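Local coordinates for cysteine desulfurase (Thermococcus onnurineus, PDB 5B87) that removes sulfur from L-cysteine using pyridoxal 5'-phosphate, yielding L-alanine and probably passing the sulfur to a carrier, at the interface of chains A and B. Residues are numbered along the deposited sequence; one frame, centred on the assembly and turned at random. Chains: chain A/B, Cysteine desulfurase.

Contact 1 and contact 2 lie about 19 Å apart between the centres of their C-alpha atoms, on the same two-fold interface. Chain B serves both from one run of sequence: helix 50-62 and the loop after it supply contact 2, and the end of that loop, just before helix 73-92, supplies contact 1. On chain A the partners differ, with cofactor-site loops at contact 2 and helix 356-365 with strand 371-373 at contact 1. One connection of chain B thus touches two regions around the active site of chain A, and the symmetry repeats this the other way, which fits the dimer usual for this family.

Contact 1: the interface of chains A and B. Residues chain A 357, 360-361, 364, 372; chain B 71-72.
A:His357 ND1 and the A:Ser372 hydroxyl OG share a hydrogen bond of 2.7 Å, and the CG2 methyl of B:Val71 faces this bonded pair from the other chain. The bond is moderately straight, 152° at the hydrogen, though the coordinates do not show which partner donates. It ties helix 356-365 to strand 371-373, so the wall met by chain B is braced from within chain A. A:Ser372 belongs to the RSGHHCA stretch that leads to A:Cys376, the catalytic cysteine of this family, modelled here as a persulfide. The contact thus probably helps to position the start of the segment that carries the sulfur.

Across the interface, B:Val71 gives the largest share of the hidden surface, 89 Å². Its two methyls divide the work. CG2 approaches the imidazole, 4.2 Å from A:His357 ND1, and lies about as far from the serine hydroxyl. CG1, anti to the backbone N at chi1 170°, is carried instead onto the helix, where it meets the backbone between A:Ala360 and A:Ala361. It lies 3.8 Å from A:Ala361 CA, and the A:Ala361 methyl CB touches it as well. With alanines at these two helix positions, a branched side chain can come down onto the backbone itself. The fit is ordinary van der Waals packing, with no sign of strain.

One turn further along, A:Asp364 meets the backbone of B:His72. Its CG lies anti to the backbone N (chi1 176°), which sends the carboxylate outward from the helix toward chain B. OD1 reaches B:His72 CA at 3.5 Å and also touches the neighbouring carbonyl carbon, while CB of the histidine brushes the same oxygen. The imidazole itself turns away: B:His72 ND1 stays 5.3 Å from A:Asp364 OD1, too far for a direct link.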
# COMPACT_ATOMS: atom_id res chain seq x y z
N HIS A 357 -0.29 -2.98 -30.69
CA HIS A 357 1.01 -2.67 -30.12
C HIS A 357 1.84 -1.91 -31.15
O HIS A 357 2.59 -1.06 -30.82
CB HIS A 357 1.78 -3.90 -29.68
CG HIS A 357 1.23 -4.57 -28.48
ND1 HIS A 357 0.78 -3.89 -27.38
CD2 HIS A 357 1.08 -5.88 -28.20
CE1 HIS A 357 0.37 -4.75 -26.48
NE2 HIS A 357 0.54 -5.96 -26.95
N ALA A 360 0.68 1.70 -31.36
CA ALA A 360 1.17 2.36 -30.16
C ALA A 360 2.60 2.73 -30.23
O ALA A 360 2.96 3.84 -29.75
CB ALA A 360 0.92 1.52 -28.95
N ALA A 361 3.41 1.88 -30.90
CA ALA A 361 4.85 2.18 -31.16
C ALA A 361 5.05 3.34 -32.10
O ALA A 361 5.88 4.20 -31.83
CB ALA A 361 5.63 0.94 -31.71
N ASP A 364 4.13 6.45 -30.19
CA ASP A 364 5.26 6.72 -29.32
C ASP A 364 6.45 7.32 -30.03
O ASP A 364 7.06 8.28 -29.49
CB ASP A 364 5.68 5.47 -28.55
CG ASP A 364 6.92 5.69 -27.70
OD1 ASP A 364 6.83 6.38 -26.66
OD2 ASP A 364 7.99 5.21 -28.10
N SER A 372 -1.84 -0.02 -25.42
CA SER A 372 -2.30 -1.06 -26.32
C SER A 372 -2.35 -2.39 -25.64
O SER A 372 -1.57 -2.66 -24.72
CB SER A 372 -1.40 -1.15 -27.56
OG SER A 372 -0.08 -1.35 -27.20
N VAL B 71 4.12 -0.13 -24.23
CA VAL B 71 5.08 0.21 -25.28
C VAL B 71 5.64 1.61 -25.22
O VAL B 71 6.76 1.87 -25.66
CB VAL B 71 4.42 -0.02 -26.63
CG1 VAL B 71 5.27 0.54 -27.77
CG2 VAL B 71 4.20 -1.52 -26.75
N HIS B 72 4.86 2.56 -24.74
CA HIS B 72 5.31 3.93 -24.70
C HIS B 72 6.53 4.16 -23.82
O HIS B 72 6.77 3.44 -22.89
CB HIS B 72 4.17 4.95 -24.54
CG HIS B 72 3.55 5.02 -23.19
ND1 HIS B 72 4.17 5.58 -22.11
CD2 HIS B 72 2.32 4.68 -22.76
CE1 HIS B 72 3.37 5.54 -21.08
NE2 HIS B 72 2.25 4.98 -21.44

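Contact 2: the interface of chains A and B. Residues chain A 45-46, 48, 235, 240, 242; chain B 59-60, 64.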
# COMPACT_ATOMS: atom_id res chain seq x y z
N THR A 45 -2.89 5.75 -15.63
CA THR A 45 -2.51 6.60 -14.53
C THR A 45 -2.44 8.03 -14.98
O THR A 45 -2.14 8.27 -16.08
CB THR A 45 -1.19 6.12 -13.89
OG1 THR A 45 -1.16 6.48 -12.53
CG2 THR A 45 0.03 6.65 -14.59
N SER A 46 -2.72 8.97 -14.12
CA SER A 46 -2.63 10.34 -14.50
C SER A 46 -1.23 10.91 -14.35
O SER A 46 -0.37 10.30 -13.79
CB SER A 46 -3.58 11.17 -13.69
OG SER A 46 -3.34 11.09 -12.34
N THR A 48 1.01 13.84 -12.63
CA THR A 48 0.86 14.47 -11.34
C THR A 48 1.33 15.93 -11.26
O THR A 48 2.42 16.23 -11.53
CB THR A 48 1.39 13.58 -10.19
OG1 THR A 48 2.71 13.92 -9.90
CG2 THR A 48 1.45 12.14 -10.55
N HIS A 235 -4.00 7.40 -7.85
CA HIS A 235 -3.13 7.65 -8.98
C HIS A 235 -3.73 7.88 -10.35
O HIS A 235 -3.04 8.21 -11.26
CB HIS A 235 -2.05 6.56 -9.06
CG HIS A 235 -2.56 5.26 -9.58
ND1 HIS A 235 -2.51 4.91 -10.90
CD2 HIS A 235 -3.20 4.25 -8.95
CE1 HIS A 235 -3.05 3.73 -11.06
NE2 HIS A 235 -3.47 3.31 -9.89
N GLY A 240 -3.46 12.03 -7.76
CA GLY A 240 -2.72 11.73 -6.57
C GLY A 240 -1.55 10.83 -6.89
O GLY A 240 -1.33 10.51 -8.00
N THR A 242 0.91 7.24 -6.55
CA THR A 242 0.70 5.79 -6.49
C THR A 242 0.66 5.28 -5.03
O THR A 242 1.10 5.96 -4.12
CB THR A 242 1.82 5.05 -7.26
OG1 THR A 242 3.11 5.36 -6.71
CG2 THR A 242 1.84 5.48 -8.67
N TYR B 59 10.39 10.27 -10.59
CA TYR B 59 9.32 9.44 -11.17
C TYR B 59 8.07 10.31 -11.35
O TYR B 59 7.45 10.35 -12.40
CB TYR B 59 8.99 8.25 -10.28
CG TYR B 59 7.67 7.64 -10.59
CD1 TYR B 59 7.51 6.91 -11.77
CD2 TYR B 59 6.59 7.77 -9.74
CE1 TYR B 59 6.34 6.31 -12.07
CE2 TYR B 59 5.38 7.17 -10.04
CZ TYR B 59 5.27 6.45 -11.22
OH TYR B 59 4.12 5.85 -11.58
N TYR B 60 7.70 11.03 -10.33
CA TYR B 60 6.52 11.87 -10.47
C TYR B 60 6.59 12.95 -11.53
O TYR B 60 5.64 13.17 -12.29
CB TYR B 60 6.07 12.38 -9.13
CG TYR B 60 5.44 11.28 -8.29
CD1 TYR B 60 4.30 10.66 -8.72
CD2 TYR B 60 5.97 10.91 -7.03
CE1 TYR B 60 3.71 9.65 -8.00
CE2 TYR B 60 5.36 9.87 -6.30
CZ TYR B 60 4.22 9.26 -6.80
OH TYR B 60 3.56 8.23 -6.18
N ARG B 64 6.59 9.75 -15.18
CA ARG B 64 5.35 9.29 -14.65
C ARG B 64 4.50 8.43 -15.60
O ARG B 64 4.07 8.86 -16.62
CB ARG B 64 4.59 10.47 -14.05
CG ARG B 64 3.28 10.15 -13.39
CD ARG B 64 3.38 9.63 -11.98
NE ARG B 64 2.06 9.59 -11.42
CZ ARG B 64 1.25 8.56 -11.46
NH1 ARG B 64 0.06 8.66 -11.00
NH2 ARG B 64 1.64 7.42 -11.93
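The cofactor-site loops of chain A, including the SGHKG segment with the lysine that carries pyridoxal phosphate in this family, receive B:Arg64 and B:Tyr60 from chain B. The arginine NH1 donates to the A:Thr45 hydroxyl OG1 at 2.9 Å, the oxygen standing 24° out of the guanidinium plane. NH2 reaches the same oxygen, and NH1 the carbonyl of A:His235, but both bonds are weak. Bending of the arginine chain at chi2 (81°) helps bring its head over to this loop. The carbonyl O of A:Ser46 lies over one guanidinium face, toward the rim, 3.1 Å above the plane.

A:Thr45 is itself anchored within chain A: OG1 shares a 2.6 Å hydrogen bond with A:His235 ND1 and donates to the A:His235 carbonyl; with a single hydrogen on OG1, the ring nitrogen is then likely to be the donor of the first bond. The A:Ser46 hydroxyl donates to that carbonyl from the opposite face. The arginine's anchor is thus tied directly to a residue of the cofactor site.

Beside it, two groups of A:Thr242 grip the phenol oxygen of B:Tyr60. The backbone N donates to OH at 2.8 Å, approaching in the ring plane, and the A:Thr242 hydroxyl OG1 donates to it at 2.9 Å. A phenylalanine in place of B:Tyr60 would probably leave both A:Thr242 donors without this acceptor and loosen the loop's hold on helix 50-62. Over one face of the B:Tyr60 ring, near its centre, sits B:Tyr59 CD2. The A:Thr48 methyl CG2 meets the ring margin at B:Tyr60 CD1, 3.7 Å away.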